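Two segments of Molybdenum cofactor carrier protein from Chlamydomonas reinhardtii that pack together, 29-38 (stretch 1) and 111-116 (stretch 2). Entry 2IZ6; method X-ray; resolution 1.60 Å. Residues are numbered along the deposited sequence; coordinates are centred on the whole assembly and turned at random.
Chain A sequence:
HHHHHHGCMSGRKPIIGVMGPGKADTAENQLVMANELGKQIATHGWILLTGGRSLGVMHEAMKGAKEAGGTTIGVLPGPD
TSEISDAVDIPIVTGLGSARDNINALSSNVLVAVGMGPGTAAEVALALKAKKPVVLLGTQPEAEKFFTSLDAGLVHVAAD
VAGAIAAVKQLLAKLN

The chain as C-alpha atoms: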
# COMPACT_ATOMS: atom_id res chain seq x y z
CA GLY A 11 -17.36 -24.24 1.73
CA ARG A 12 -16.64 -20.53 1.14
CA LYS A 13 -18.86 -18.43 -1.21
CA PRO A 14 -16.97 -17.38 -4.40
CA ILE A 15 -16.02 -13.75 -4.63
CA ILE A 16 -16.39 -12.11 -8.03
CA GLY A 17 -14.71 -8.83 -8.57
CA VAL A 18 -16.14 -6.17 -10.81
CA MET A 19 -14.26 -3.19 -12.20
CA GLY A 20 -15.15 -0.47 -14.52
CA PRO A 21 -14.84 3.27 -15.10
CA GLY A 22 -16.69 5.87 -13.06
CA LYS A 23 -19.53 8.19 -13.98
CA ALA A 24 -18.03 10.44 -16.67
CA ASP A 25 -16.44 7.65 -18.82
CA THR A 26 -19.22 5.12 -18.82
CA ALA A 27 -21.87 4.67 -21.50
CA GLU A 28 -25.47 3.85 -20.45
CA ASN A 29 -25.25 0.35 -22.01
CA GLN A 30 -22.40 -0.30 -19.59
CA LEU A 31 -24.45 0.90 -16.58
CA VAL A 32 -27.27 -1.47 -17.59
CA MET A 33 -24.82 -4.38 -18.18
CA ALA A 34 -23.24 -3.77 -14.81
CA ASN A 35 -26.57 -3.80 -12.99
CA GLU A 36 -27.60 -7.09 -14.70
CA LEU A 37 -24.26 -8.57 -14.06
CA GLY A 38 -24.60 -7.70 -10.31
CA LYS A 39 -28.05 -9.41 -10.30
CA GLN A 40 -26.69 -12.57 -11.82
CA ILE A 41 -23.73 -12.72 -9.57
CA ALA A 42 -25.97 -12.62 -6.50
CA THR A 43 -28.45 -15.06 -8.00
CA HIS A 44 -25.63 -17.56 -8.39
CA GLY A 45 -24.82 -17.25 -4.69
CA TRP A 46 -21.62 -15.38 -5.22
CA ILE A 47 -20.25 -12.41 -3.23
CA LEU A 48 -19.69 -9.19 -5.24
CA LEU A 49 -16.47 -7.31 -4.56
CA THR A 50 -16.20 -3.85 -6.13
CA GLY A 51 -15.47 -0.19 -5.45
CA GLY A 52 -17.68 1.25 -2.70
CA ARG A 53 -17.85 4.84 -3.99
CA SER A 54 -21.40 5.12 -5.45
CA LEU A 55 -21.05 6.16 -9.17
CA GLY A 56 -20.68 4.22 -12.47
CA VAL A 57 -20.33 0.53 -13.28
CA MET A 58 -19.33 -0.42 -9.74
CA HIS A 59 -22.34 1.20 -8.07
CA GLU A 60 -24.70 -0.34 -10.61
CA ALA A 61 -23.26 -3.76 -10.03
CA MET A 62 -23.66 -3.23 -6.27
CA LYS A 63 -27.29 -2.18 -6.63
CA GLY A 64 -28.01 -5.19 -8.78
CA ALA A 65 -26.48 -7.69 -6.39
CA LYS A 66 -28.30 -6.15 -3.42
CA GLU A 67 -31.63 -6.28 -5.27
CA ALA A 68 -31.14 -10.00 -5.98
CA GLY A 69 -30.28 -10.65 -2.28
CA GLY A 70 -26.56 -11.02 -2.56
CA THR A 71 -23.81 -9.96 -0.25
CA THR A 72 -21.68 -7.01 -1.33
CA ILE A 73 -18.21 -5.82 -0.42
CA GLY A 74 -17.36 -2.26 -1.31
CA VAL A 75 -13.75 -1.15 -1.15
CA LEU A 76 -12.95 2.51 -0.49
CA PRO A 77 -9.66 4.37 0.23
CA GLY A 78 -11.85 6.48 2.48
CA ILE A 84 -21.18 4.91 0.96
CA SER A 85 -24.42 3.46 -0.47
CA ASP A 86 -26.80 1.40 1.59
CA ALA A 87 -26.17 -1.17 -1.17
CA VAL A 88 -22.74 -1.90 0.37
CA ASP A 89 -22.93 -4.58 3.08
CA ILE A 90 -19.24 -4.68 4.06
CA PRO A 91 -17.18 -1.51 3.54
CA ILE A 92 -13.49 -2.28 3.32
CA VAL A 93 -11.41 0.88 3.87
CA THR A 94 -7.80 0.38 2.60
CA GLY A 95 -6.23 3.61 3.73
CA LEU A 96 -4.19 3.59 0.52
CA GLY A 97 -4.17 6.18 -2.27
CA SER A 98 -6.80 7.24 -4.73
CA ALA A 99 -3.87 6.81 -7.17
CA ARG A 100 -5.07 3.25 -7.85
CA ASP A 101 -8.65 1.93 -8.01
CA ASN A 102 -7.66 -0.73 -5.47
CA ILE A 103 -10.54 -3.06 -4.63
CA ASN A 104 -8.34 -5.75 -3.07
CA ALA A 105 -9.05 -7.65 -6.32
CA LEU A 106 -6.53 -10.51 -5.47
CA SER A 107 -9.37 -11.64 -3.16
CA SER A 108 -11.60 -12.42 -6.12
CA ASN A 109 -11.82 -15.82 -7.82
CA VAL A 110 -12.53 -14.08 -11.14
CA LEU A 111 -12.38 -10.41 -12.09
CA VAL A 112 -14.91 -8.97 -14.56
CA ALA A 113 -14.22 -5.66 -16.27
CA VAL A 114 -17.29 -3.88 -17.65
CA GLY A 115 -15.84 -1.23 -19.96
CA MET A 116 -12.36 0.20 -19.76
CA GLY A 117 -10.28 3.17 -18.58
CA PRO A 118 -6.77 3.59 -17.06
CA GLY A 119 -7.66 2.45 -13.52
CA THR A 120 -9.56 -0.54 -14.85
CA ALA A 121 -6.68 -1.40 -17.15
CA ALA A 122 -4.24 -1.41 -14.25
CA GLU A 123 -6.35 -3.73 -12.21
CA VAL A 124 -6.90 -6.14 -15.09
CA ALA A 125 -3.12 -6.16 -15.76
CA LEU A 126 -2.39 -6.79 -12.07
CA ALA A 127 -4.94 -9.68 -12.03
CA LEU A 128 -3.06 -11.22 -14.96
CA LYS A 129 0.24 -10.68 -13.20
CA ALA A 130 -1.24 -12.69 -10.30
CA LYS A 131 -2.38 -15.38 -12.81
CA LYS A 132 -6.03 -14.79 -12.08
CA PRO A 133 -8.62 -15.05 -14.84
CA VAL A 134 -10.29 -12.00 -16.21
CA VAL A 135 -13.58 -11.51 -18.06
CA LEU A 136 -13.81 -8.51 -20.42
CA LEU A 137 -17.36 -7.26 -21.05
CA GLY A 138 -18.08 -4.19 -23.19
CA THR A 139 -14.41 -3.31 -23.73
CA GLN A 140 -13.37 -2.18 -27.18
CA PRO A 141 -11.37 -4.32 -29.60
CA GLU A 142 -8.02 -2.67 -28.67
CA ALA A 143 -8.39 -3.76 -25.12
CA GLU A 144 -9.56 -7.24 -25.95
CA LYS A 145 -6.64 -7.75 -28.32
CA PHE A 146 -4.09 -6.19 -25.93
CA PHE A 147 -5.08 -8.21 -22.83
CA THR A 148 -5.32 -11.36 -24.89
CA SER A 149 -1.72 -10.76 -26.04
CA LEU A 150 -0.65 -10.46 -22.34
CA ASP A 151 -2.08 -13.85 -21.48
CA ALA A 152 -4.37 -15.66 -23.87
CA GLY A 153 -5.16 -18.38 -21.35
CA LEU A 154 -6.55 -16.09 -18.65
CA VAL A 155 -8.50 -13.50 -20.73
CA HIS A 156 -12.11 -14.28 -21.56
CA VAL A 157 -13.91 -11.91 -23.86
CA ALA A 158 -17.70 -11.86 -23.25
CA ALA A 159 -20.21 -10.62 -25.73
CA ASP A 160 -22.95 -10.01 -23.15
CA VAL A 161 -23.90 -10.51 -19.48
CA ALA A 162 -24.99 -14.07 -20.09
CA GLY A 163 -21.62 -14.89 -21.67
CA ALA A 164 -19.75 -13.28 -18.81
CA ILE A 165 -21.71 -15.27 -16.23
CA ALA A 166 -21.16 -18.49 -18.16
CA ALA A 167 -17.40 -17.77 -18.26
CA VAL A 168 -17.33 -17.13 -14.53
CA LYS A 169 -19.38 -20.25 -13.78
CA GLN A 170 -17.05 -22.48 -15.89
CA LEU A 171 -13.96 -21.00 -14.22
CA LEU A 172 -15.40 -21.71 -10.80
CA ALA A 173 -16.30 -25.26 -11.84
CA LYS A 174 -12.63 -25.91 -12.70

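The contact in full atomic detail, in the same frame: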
# COMPACT_ATOMS: atom_id res chain seq x y z
N ASN A 29 -25.21 1.78 -21.78
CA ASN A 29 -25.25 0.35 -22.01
C ASN A 29 -24.40 -0.39 -20.98
O ASN A 29 -24.74 -1.52 -20.57
CB ASN A 29 -24.81 -0.00 -23.45
CG ASN A 29 -23.35 0.30 -23.73
OD1 ASN A 29 -22.54 -0.60 -24.04
ND2 ASN A 29 -22.99 1.57 -23.58
N GLN A 30 -23.28 0.25 -20.60
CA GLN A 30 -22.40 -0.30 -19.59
C GLN A 30 -23.01 -0.28 -18.20
O GLN A 30 -22.85 -1.24 -17.42
CB GLN A 30 -21.03 0.36 -19.66
CG GLN A 30 -20.35 0.08 -20.96
CD GLN A 30 -19.08 0.90 -21.11
OE1 GLN A 30 -18.99 2.03 -20.66
NE2 GLN A 30 -18.09 0.31 -21.76
N LEU A 31 -23.73 0.77 -17.86
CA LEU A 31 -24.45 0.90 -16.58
C LEU A 31 -25.50 -0.22 -16.46
O LEU A 31 -25.57 -0.88 -15.42
CB LEU A 31 -25.14 2.28 -16.45
CG LEU A 31 -24.20 3.47 -16.34
CD1 LEU A 31 -25.05 4.71 -16.35
CD2 LEU A 31 -23.24 3.33 -15.11
N VAL A 32 -26.22 -0.48 -17.54
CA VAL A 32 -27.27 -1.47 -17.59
C VAL A 32 -26.56 -2.84 -17.48
O VAL A 32 -27.02 -3.69 -16.71
CB VAL A 32 -28.05 -1.42 -18.92
CG1 VAL A 32 -28.99 -2.63 -19.04
CG2 VAL A 32 -28.79 -0.14 -19.01
N MET A 33 -25.55 -3.08 -18.28
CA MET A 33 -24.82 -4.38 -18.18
C MET A 33 -24.30 -4.66 -16.79
O MET A 33 -24.41 -5.76 -16.27
CB MET A 33 -23.71 -4.48 -19.20
CG MET A 33 -24.32 -4.71 -20.62
SD MET A 33 -23.10 -5.41 -21.76
CE MET A 33 -21.86 -4.19 -21.49
N ALA A 34 -23.74 -3.63 -16.16
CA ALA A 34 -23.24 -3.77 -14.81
C ALA A 34 -24.31 -4.13 -13.80
O ALA A 34 -24.11 -5.06 -12.95
CB ALA A 34 -22.47 -2.52 -14.40
N ASN A 35 -25.47 -3.48 -13.91
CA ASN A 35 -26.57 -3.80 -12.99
C ASN A 35 -27.02 -5.28 -13.16
O ASN A 35 -27.24 -5.98 -12.17
CB ASN A 35 -27.73 -2.79 -13.22
CG ASN A 35 -28.85 -2.98 -12.23
OD1 ASN A 35 -29.81 -3.66 -12.52
ND2 ASN A 35 -28.66 -2.52 -10.98
N GLU A 36 -27.19 -5.72 -14.40
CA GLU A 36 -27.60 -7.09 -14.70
C GLU A 36 -26.59 -8.06 -14.26
O GLU A 36 -26.94 -9.10 -13.74
CB GLU A 36 -27.85 -7.27 -16.19
CG GLU A 36 -28.47 -8.63 -16.53
CD GLU A 36 -29.89 -8.93 -15.93
OE1 GLU A 36 -30.68 -7.99 -15.61
OE2 GLU A 36 -30.23 -10.14 -15.74
N LEU A 37 -25.33 -7.70 -14.50
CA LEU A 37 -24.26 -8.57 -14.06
C LEU A 37 -24.33 -8.75 -12.55
O LEU A 37 -24.17 -9.91 -12.07
CB LEU A 37 -22.93 -7.96 -14.47
CG LEU A 37 -21.71 -8.79 -14.11
CD1 LEU A 37 -21.57 -9.99 -14.99
CD2 LEU A 37 -20.45 -7.91 -14.11
N GLY A 38 -24.43 -7.68 -11.78
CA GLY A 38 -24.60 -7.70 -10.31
C GLY A 38 -25.72 -8.62 -9.86
O GLY A 38 -25.57 -9.50 -8.98
N LEU A 111 -12.15 -11.87 -11.95
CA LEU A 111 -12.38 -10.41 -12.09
C LEU A 111 -13.10 -10.12 -13.41
O LEU A 111 -12.70 -10.62 -14.46
CB LEU A 111 -11.02 -9.65 -12.03
CG LEU A 111 -11.02 -8.12 -12.14
CD1 LEU A 111 -11.79 -7.54 -10.96
CD2 LEU A 111 -9.64 -7.54 -12.19
N VAL A 112 -14.21 -9.36 -13.37
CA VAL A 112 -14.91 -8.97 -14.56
C VAL A 112 -14.79 -7.47 -14.72
O VAL A 112 -15.10 -6.69 -13.80
CB VAL A 112 -16.42 -9.31 -14.44
CG1 VAL A 112 -17.14 -9.02 -15.70
CG2 VAL A 112 -16.65 -10.79 -14.16
N ALA A 113 -14.28 -7.05 -15.88
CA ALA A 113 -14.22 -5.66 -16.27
C ALA A 113 -15.44 -5.38 -17.17
O ALA A 113 -15.66 -6.09 -18.16
CB ALA A 113 -12.94 -5.38 -17.03
N VAL A 114 -16.18 -4.35 -16.83
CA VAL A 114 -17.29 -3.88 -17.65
C VAL A 114 -16.83 -2.50 -18.15
O VAL A 114 -16.73 -1.56 -17.37
CB VAL A 114 -18.60 -3.71 -16.82
CG1 VAL A 114 -19.70 -3.27 -17.69
CG2 VAL A 114 -18.95 -4.98 -16.15
N GLY A 115 -16.46 -2.43 -19.41
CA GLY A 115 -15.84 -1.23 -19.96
C GLY A 115 -14.40 -1.07 -19.49
O GLY A 115 -13.81 -1.98 -18.87
N MET A 116 -13.81 0.07 -19.84
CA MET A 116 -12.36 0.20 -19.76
C MET A 116 -11.93 1.64 -19.62
O MET A 116 -12.58 2.53 -20.19
CB MET A 116 -11.74 -0.35 -21.04
CG MET A 116 -10.19 -0.50 -20.97
SD MET A 116 -9.49 -1.41 -19.69
CE MET A 116 -10.34 -3.03 -19.79
O HOH W 1 -15.31 1.62 -21.82

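Residues 29-38 form part of a longer helix, held by i to i+4 hydrogen bonds such as Ala-34 N to Gln-30 O (2.8 Å) and Leu-37 N to Met-33 O (2.8 Å). It packs over strand 111-114 with the two axes 9.6 Å apart at closest approach and their N-to-C directions at 154°, so the segments run roughly antiparallel. No direct hydrogen bond links them; the contact, 260 Å² summed over both sides, rests mainly on shape.

The main bump is Val-114, which has 82 Å² covered by the helix, the largest share of any residue here. Its CA-to-CB bond points toward the helix, and its gamma methyl sits against the turn Gln-30 to Ala-34: Val-114 CG1 lies 3.8 Å from Gln-30 O, 4.4 Å from Ala-34 CB and 4.5 Å from Met-33 CB. The small methyl of Ala-34 and the backbone of Gln-30 thus form a shallow seat for this branch. Because Gln-30 O is already engaged by Ala-34 N, the methyl packs against a carbonyl whose bonding is satisfied.

One turn further along, the helix supplies the bump. Leu-37, with chi1 t and chi2 p, brings CD2 to 3.8 Å from Val-112 CG1 and 3.9 Å from Val-114 CG2, so the leucine methyl bridges two valines. The alternation of the strand explains their pairing: Val-112 and Val-114 point toward the helix, whereas Ala-113 points away.

Beyond the strand, Gly-115 leaves room for the Gln-30 amide, whose NE2 approaches Gly-115 CA to 3.3 Å. An ideal CB on Gly-115 would lie 2.6 Å from that NE2, a clash, and the phi of 74° itself favours glycine. Water 1 adds a polar bridge, accepting hydrogen bonds from Gln-30 NE2 (3.1 Å) and Met-116 N (2.9 Å).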